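Cobalamin biosynthesis protein CobN (Mycobacterium tuberculosis, PDB 7C6O) probably serves as the large, catalytic subunit of the cobaltochelatase that inserts cobalt into the corrin ring during cobalamin biosynthesis. Local coordinates at residues P38-D49 with G59-L70. Numbering follows the deposited sequence.
Sequences PEPTVLLLSTSD and GKNYRWANPSRL
D49 and R69 meet end-on: OD2 of D49 lies 3.0 Å from NH1 of R69, in the plane of the guanidinium, and offers its syn lone pair, while NH2 reaches OD1 from above the carboxylate plane. On the opposite face of that plane, ND2 of N66 donates to the same OD1 over 2.9 Å, at 164°. OD1 of N66 accepts from N of S68, making an Asx turn, and from OG of S68 as well; with both ends bonded, the amide's rotation is fixed. At the other end N61, its CG anti to the backbone N (chi1 -176°), sends ND2 2.8 Å to O of E39. In one of two conformers of R63, NH1 donates to OD1 of N61 at 2.6 Å and the guanidinium receives CG2 of T41 over one face. Between these ends strands 42-46 and 62-65 pair in parallel, L44 N lying 2.7 Å from R63 O. Y62 runs alongside V42, CE1 3.7 Å from CG1, on the face shared by helices 49-58 and 146-161; L45 meets A65, P67 and L70 on the other, toward helix 72-79. In this beta-alpha-beta unit, at the edge of a four-stranded parallel sheet, N61 ties the strands at one end, while D49, with N66 and R69, ties the connecting helix's start to the loop after strand 62-65.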
ATOM      1  N   PRO A  38       8.321 -36.079 -42.051  1.00 55.79           N
ATOM      2  CA  PRO A  38       6.881 -35.952 -41.810  1.00 53.88           C
ATOM      3  C   PRO A  38       6.068 -35.754 -43.079  1.00 53.54           C
ATOM      4  O   PRO A  38       5.639 -34.635 -43.353  1.00 59.27           O
ATOM      5  CB  PRO A  38       6.782 -34.708 -40.931  1.00 50.70           C
ATOM      6  CG  PRO A  38       8.009 -33.925 -41.236  1.00 54.62           C
ATOM      7  CD  PRO A  38       9.075 -34.949 -41.482  1.00 55.23           C
ATOM      8  N   GLU A  39       5.857 -36.812 -43.846  1.00 48.18           N
ATOM      9  CA  GLU A  39       5.016 -36.651 -45.022  1.00 42.60           C
ATOM     10  C   GLU A  39       3.551 -36.900 -44.661  1.00 33.62           C
ATOM     11  O   GLU A  39       2.717 -36.019 -44.907  1.00 31.39           O
ATOM     12  CB  GLU A  39       5.485 -37.560 -46.165  1.00 43.92           C
ATOM     13  CG  GLU A  39       4.858 -37.235 -47.516  1.00 44.65           C
ATOM     14  CD  GLU A  39       3.503 -37.890 -47.709  0.42 44.63           C
ATOM     15  OE1 GLU A  39       3.430 -39.136 -47.653  0.48 44.31           O
ATOM     16  OE2 GLU A  39       2.510 -37.157 -47.908  0.39 44.99           O
ATOM     17  N   PRO A  40       3.182 -38.048 -44.073  1.00 27.64           N
ATOM     18  CA  PRO A  40       1.765 -38.263 -43.754  1.00 24.67           C
ATOM     19  C   PRO A  40       1.274 -37.265 -42.715  1.00 22.42           C
ATOM     20  O   PRO A  40       2.014 -36.841 -41.825  1.00 22.85           O
ATOM     21  CB  PRO A  40       1.729 -39.697 -43.211  1.00 25.02           C
ATOM     22  CG  PRO A  40       2.995 -40.323 -43.681  1.00 25.93           C
ATOM     23  CD  PRO A  40       3.990 -39.216 -43.679  1.00 25.42           C
ATOM     24  N   THR A  41       0.007 -36.888 -42.843  1.00 19.33           N
ATOM     25  CA  THR A  41      -0.599 -35.905 -41.954  1.00 20.96           C
ATOM     26  C   THR A  41      -1.229 -36.616 -40.762  1.00 18.88           C
ATOM     27  O   THR A  41      -2.089 -37.484 -40.935  1.00 17.73           O
ATOM     28  CB  THR A  41      -1.649 -35.081 -42.693  1.00 26.03           C
ATOM     29  OG1 THR A  41      -1.030 -34.376 -43.775  1.00 27.61           O
ATOM     30  CG2 THR A  41      -2.291 -34.083 -41.747  1.00 26.30           C
ATOM     31  N   VAL A  42      -0.806 -36.240 -39.559  1.00 18.22           N
ATOM     32  CA  VAL A  42      -1.362 -36.776 -38.322  1.00 15.95           C
ATOM     33  C   VAL A  42      -2.191 -35.680 -37.670  1.00 18.06           C
ATOM     34  O   VAL A  42      -1.674 -34.597 -37.365  1.00 19.18           O
ATOM     35  CB  VAL A  42      -0.264 -37.279 -37.374  1.00 17.71           C
ATOM     36  CG1 VAL A  42      -0.869 -37.702 -36.042  1.00 17.43           C
ATOM     37  CG2 VAL A  42       0.492 -38.435 -38.010  1.00 18.52           C
ATOM     38  N   LEU A  43      -3.474 -35.955 -37.464  1.00 17.55           N
ATOM     39  CA  LEU A  43      -4.366 -35.031 -36.777  1.00 15.56           C
ATOM     40  C   LEU A  43      -4.338 -35.335 -35.283  1.00 15.40           C
ATOM     41  O   LEU A  43      -4.643 -36.458 -34.869  1.00 16.43           O
ATOM     42  CB  LEU A  43      -5.786 -35.147 -37.330  1.00 15.85           C
ATOM     43  CG  LEU A  43      -6.868 -34.309 -36.639  1.00 16.97           C
ATOM     44  CD1 LEU A  43      -6.541 -32.826 -36.723  1.00 17.87           C
ATOM     45  CD2 LEU A  43      -8.230 -34.596 -37.247  1.00 14.55           C
ATOM     46  N   LEU A  44      -3.964 -34.339 -34.483  1.00 14.50           N
ATOM     47  CA  LEU A  44      -3.927 -34.454 -33.029  1.00 14.44           C
ATOM     48  C   LEU A  44      -5.080 -33.653 -32.439  1.00 15.49           C
ATOM     49  O   LEU A  44      -5.126 -32.428 -32.588  1.00 15.32           O
ATOM     50  CB  LEU A  44      -2.592 -33.956 -32.474  1.00 15.85           C
ATOM     51  CG  LEU A  44      -2.471 -33.921 -30.948  1.00 13.34           C
ATOM     52  CD1 LEU A  44      -2.642 -35.322 -30.369  1.00 15.97           C
ATOM     53  CD2 LEU A  44      -1.139 -33.316 -30.533  1.00 14.16           C
ATOM     54  N   LEU A  45      -6.004 -34.343 -31.776  1.00 13.22           N
ATOM     55  CA  LEU A  45      -7.138 -33.719 -31.094  1.00 12.77           C
ATOM     56  C   LEU A  45      -6.945 -33.943 -29.598  1.00 13.67           C
ATOM     57  O   LEU A  45      -7.165 -35.048 -29.099  1.00 15.99           O
ATOM     58  CB  LEU A  45      -8.460 -34.312 -31.574  1.00 11.73           C
ATOM     59  CG  LEU A  45      -8.734 -34.252 -33.077  1.00 14.81           C
ATOM     60  CD1 LEU A  45      -9.925 -35.126 -33.442  1.00 14.04           C
ATOM     61  CD2 LEU A  45      -8.965 -32.810 -33.513  1.00 17.03           C
ATOM     62  N   SER A  46      -6.531 -32.900 -28.884  1.00 14.15           N
ATOM     63  CA  SER A  46      -6.270 -33.005 -27.455  1.00 13.49           C
ATOM     64  C   SER A  46      -6.886 -31.823 -26.725  1.00 16.09           C
ATOM     65  O   SER A  46      -6.809 -30.684 -27.190  1.00 16.72           O
ATOM     66  CB  SER A  46      -4.766 -33.060 -27.157  1.00 15.08           C
ATOM     67  OG  SER A  46      -4.530 -33.187 -25.764  1.00 16.91           O
ATOM     68  N   THR A  47      -7.498 -32.100 -25.579  1.00 17.92           N
ATOM     69  CA  THR A  47      -7.999 -31.032 -24.729  1.00 18.05           C
ATOM     70  C   THR A  47      -6.892 -30.345 -23.946  1.00 20.55           C
ATOM     71  O   THR A  47      -7.173 -29.396 -23.207  1.00 22.23           O
ATOM     72  CB  THR A  47      -9.055 -31.576 -23.768  1.00 19.15           C
ATOM     73  OG1 THR A  47      -8.538 -32.730 -23.096  1.00 19.51           O
ATOM     74  CG2 THR A  47     -10.315 -31.958 -24.531  1.00 22.90           C
ATOM     75  N   SER A  48      -5.649 -30.799 -24.086  1.00 20.29           N
ATOM     76  CA  SER A  48      -4.493 -30.145 -23.487  1.00 19.54           C
ATOM     77  C   SER A  48      -3.804 -29.323 -24.567  1.00 19.06           C
ATOM     78  O   SER A  48      -3.207 -29.882 -25.493  1.00 17.11           O
ATOM     79  CB  SER A  48      -3.534 -31.168 -22.885  1.00 24.17           C
ATOM     80  OG  SER A  48      -2.292 -30.563 -22.564  1.00 26.91           O
ATOM     81  N   ASP A  49      -3.885 -27.997 -24.452  1.00 19.01           N
ATOM     82  CA  ASP A  49      -3.224 -27.142 -25.431  1.00 22.98           C
ATOM     83  C   ASP A  49      -1.711 -27.309 -25.407  1.00 18.77           C
ATOM     84  O   ASP A  49      -1.055 -27.023 -26.413  1.00 21.58           O
ATOM     85  CB  ASP A  49      -3.601 -25.679 -25.199  1.00 27.09           C
ATOM     86  CG  ASP A  49      -5.037 -25.380 -25.590  1.00 29.76           C
ATOM     87  OD1 ASP A  49      -5.563 -26.057 -26.502  1.00 29.83           O
ATOM     88  OD2 ASP A  49      -5.641 -24.469 -24.988  1.00 31.15           O
ATOM     89  N   GLY A  59       7.742 -29.636 -35.451  1.00 22.50           N
ATOM     90  CA  GLY A  59       8.066 -29.526 -36.855  1.00 22.05           C
ATOM     91  C   GLY A  59       7.566 -30.665 -37.713  1.00 25.13           C
ATOM     92  O   GLY A  59       7.746 -30.620 -38.937  1.00 25.59           O
ATOM     93  N   LYS A  60       6.955 -31.686 -37.116  1.00 22.62           N
ATOM     94  CA  LYS A  60       6.346 -32.759 -37.883  1.00 22.48           C
ATOM     95  C   LYS A  60       5.039 -32.285 -38.513  1.00 20.25           C
ATOM     96  O   LYS A  60       4.465 -31.263 -38.127  1.00 21.76           O
ATOM     97  CB  LYS A  60       6.088 -33.977 -36.992  1.00 23.53           C
ATOM     98  CG  LYS A  60       7.339 -34.754 -36.599  1.00 25.47           C
ATOM     99  CD  LYS A  60       7.987 -35.385 -37.819  1.00 26.71           C
ATOM    100  CE  LYS A  60       8.741 -36.653 -37.481  1.00 30.13           C
ATOM    101  NZ  LYS A  60       9.180 -37.369 -38.717  1.00 31.82           N
ATOM    102  N   ASN A  61       4.567 -33.050 -39.499  1.00 17.47           N
ATOM    103  CA  ASN A  61       3.366 -32.693 -40.252  1.00 22.39           C
ATOM    104  C   ASN A  61       2.138 -33.058 -39.424  1.00 21.17           C
ATOM    105  O   ASN A  61       1.480 -34.082 -39.626  1.00 22.18           O
ATOM    106  CB  ASN A  61       3.346 -33.381 -41.610  1.00 21.50           C
ATOM    107  CG  ASN A  61       2.157 -32.962 -42.450  1.00 22.61           C
ATOM    108  OD1 ASN A  61       1.566 -31.908 -42.218  1.00 25.99           O
ATOM    109  ND2 ASN A  61       1.795 -33.788 -43.424  1.00 23.28           N
ATOM    110  N   TYR A  62       1.827 -32.183 -38.476  1.00 21.91           N
ATOM    111  CA  TYR A  62       0.670 -32.325 -37.609  1.00 20.51           C
ATOM    112  C   TYR A  62      -0.403 -31.312 -37.981  1.00 22.35           C
ATOM    113  O   TYR A  62      -0.097 -30.188 -38.391  1.00 23.89           O
ATOM    114  CB  TYR A  62       1.039 -32.089 -36.139  1.00 17.32           C
ATOM    115  CG  TYR A  62       1.602 -33.257 -35.357  1.00 16.21           C
ATOM    116  CD1 TYR A  62       0.779 -34.284 -34.913  1.00 16.74           C
ATOM    117  CD2 TYR A  62       2.943 -33.290 -34.992  1.00 15.43           C
ATOM    118  CE1 TYR A  62       1.285 -35.336 -34.169  1.00 15.07           C
ATOM    119  CE2 TYR A  62       3.458 -34.336 -34.245  1.00 14.50           C
ATOM    120  CZ  TYR A  62       2.624 -35.356 -33.836  1.00 15.39           C
ATOM    121  OH  TYR A  62       3.132 -36.398 -33.091  1.00 15.54           O
ATOM    122  N   ARG A  63      -1.657 -31.728 -37.859  1.00 18.64           N
ATOM    123  CA  ARG A  63      -2.781 -30.822 -37.690  0.52 20.26           C
ATOM    124  C   ARG A  63      -3.265 -30.945 -36.252  1.00 20.33           C
ATOM    125  O   ARG A  63      -3.175 -32.016 -35.646  1.00 18.13           O
ATOM    126  CB  ARG A  63      -3.929 -31.139 -38.653  0.52 22.65           C
ATOM    127  CG  ARG A  63      -3.539 -31.202 -40.117  0.52 24.07           C
ATOM    128  CD  ARG A  63      -3.133 -29.848 -40.668  0.52 25.57           C
ATOM    129  NE  ARG A  63      -2.744 -29.951 -42.071  0.52 27.60           N
ATOM    130  CZ  ARG A  63      -1.517 -30.252 -42.482  0.52 28.30           C
ATOM    131  NH1 ARG A  63      -0.555 -30.471 -41.598  0.52 28.77           N
ATOM    132  NH2 ARG A  63      -1.252 -30.332 -43.779  0.52 27.64           N
ATOM    133  N   TRP A  64      -3.767 -29.845 -35.697  1.00 18.59           N
ATOM    134  CA  TRP A  64      -4.161 -29.865 -34.296  1.00 19.40           C
ATOM    135  C   TRP A  64      -5.435 -29.066 -34.075  1.00 23.46           C
ATOM    136  O   TRP A  64      -5.726 -28.106 -34.794  1.00 23.44           O
ATOM    137  CB  TRP A  64      -3.054 -29.317 -33.393  1.00 22.52           C
ATOM    138  CG  TRP A  64      -2.519 -28.003 -33.847  1.00 24.24           C
ATOM    139  CD1 TRP A  64      -3.065 -26.772 -33.625  1.00 25.47           C
ATOM    140  CD2 TRP A  64      -1.323 -27.784 -34.603  1.00 22.90           C
ATOM    141  NE1 TRP A  64      -2.282 -25.800 -34.198  1.00 26.77           N
ATOM    142  CE2 TRP A  64      -1.207 -26.395 -34.805  1.00 27.58           C
ATOM    143  CE3 TRP A  64      -0.340 -28.627 -35.129  1.00 24.45           C
ATOM    144  CZ2 TRP A  64      -0.147 -25.828 -35.512  1.00 28.22           C
ATOM    145  CZ3 TRP A  64       0.712 -28.064 -35.830  1.00 26.95           C
ATOM    146  CH2 TRP A  64       0.799 -26.678 -36.015  1.00 28.33           C
ATOM    147  N   ALA A  65      -6.183 -29.477 -33.055  1.00 18.11           N
ATOM    148  CA  ALA A  65      -7.371 -28.762 -32.616  1.00 20.23           C
ATOM    149  C   ALA A  65      -7.732 -29.250 -31.224  1.00 23.37           C
ATOM    150  O   ALA A  65      -7.461 -30.400 -30.865  1.00 17.54           O
ATOM    151  CB  ALA A  65      -8.548 -28.965 -33.575  1.00 19.92           C
ATOM    152  N   ASN A  66      -8.340 -28.359 -30.444  1.00 20.82           N
ATOM    153  CA  ASN A  66      -8.832 -28.714 -29.123  1.00 24.11           C
ATOM    154  C   ASN A  66     -10.296 -29.122 -29.229  1.00 24.53           C
ATOM    155  O   ASN A  66     -11.120 -28.309 -29.669  1.00 26.01           O
ATOM    156  CB  ASN A  66      -8.680 -27.547 -28.164  1.00 24.27           C
ATOM    157  CG  ASN A  66      -8.897 -27.946 -26.719  1.00 23.56           C
ATOM    158  OD1 ASN A  66      -9.824 -28.690 -26.400  1.00 21.75           O
ATOM    159  ND2 ASN A  66      -8.033 -27.456 -25.835  1.00 23.79           N
ATOM    160  N   PRO A  67     -10.662 -30.350 -28.850  1.00 23.48           N
ATOM    161  CA  PRO A  67     -12.064 -30.779 -28.988  1.00 25.15           C
ATOM    162  C   PRO A  67     -13.058 -29.903 -28.245  1.00 28.96           C
ATOM    163  O   PRO A  67     -14.237 -29.885 -28.618  1.00 32.10           O
ATOM    164  CB  PRO A  67     -12.051 -32.207 -28.423  1.00 25.51           C
ATOM    165  CG  PRO A  67     -10.640 -32.659 -28.564  1.00 25.30           C
ATOM    166  CD  PRO A  67      -9.794 -31.437 -28.367  1.00 22.57           C
ATOM    167  N   SER A  68     -12.633 -29.178 -27.209  1.00 30.57           N
ATOM    168  CA  SER A  68     -13.547 -28.295 -26.497  1.00 34.76           C
ATOM    169  C   SER A  68     -13.822 -26.998 -27.249  1.00 36.03           C
ATOM    170  O   SER A  68     -14.689 -26.228 -26.824  1.00 37.18           O
ATOM    171  CB  SER A  68     -13.000 -27.975 -25.103  1.00 37.04           C
ATOM    172  OG  SER A  68     -11.852 -27.148 -25.177  1.00 41.10           O
ATOM    173  N   ARG A  69     -13.111 -26.739 -28.346  1.00 34.36           N
ATOM    174  CA  ARG A  69     -13.313 -25.560 -29.179  1.00 36.31           C
ATOM    175  C   ARG A  69     -13.509 -25.964 -30.632  1.00 37.43           C
ATOM    176  O   ARG A  69     -12.971 -25.333 -31.546  1.00 42.46           O
ATOM    177  CB  ARG A  69     -12.136 -24.592 -29.065  1.00 39.05           C
ATOM    178  CG  ARG A  69     -11.700 -24.260 -27.651  1.00 42.27           C
ATOM    179  CD  ARG A  69     -10.614 -23.193 -27.667  1.00 44.05           C
ATOM    180  NE  ARG A  69      -9.422 -23.623 -28.395  1.00 44.89           N
ATOM    181  CZ  ARG A  69      -8.278 -23.973 -27.817  1.00 42.99           C
ATOM    182  NH1 ARG A  69      -8.165 -23.939 -26.496  1.00 42.68           N
ATOM    183  NH2 ARG A  69      -7.243 -24.351 -28.556  1.00 41.65           N
ATOM    184  N   LEU A  70     -14.284 -27.017 -30.874  1.00 34.48           N
ATOM    185  CA  LEU A  70     -14.355 -27.638 -32.192  1.00 33.63           C
ATOM    186  C   LEU A  70     -15.807 -27.892 -32.565  1.00 32.81           C
ATOM    187  O   LEU A  70     -16.525 -28.587 -31.839  1.00 33.76           O
ATOM    188  CB  LEU A  70     -13.562 -28.948 -32.210  1.00 33.72           C
ATOM    189  CG  LEU A  70     -13.147 -29.515 -33.566  1.00 32.86           C
ATOM    190  CD1 LEU A  70     -12.194 -28.562 -34.267  1.00 30.28           C
ATOM    191  CD2 LEU A  70     -12.507 -30.886 -33.390  1.00 31.20           C
TER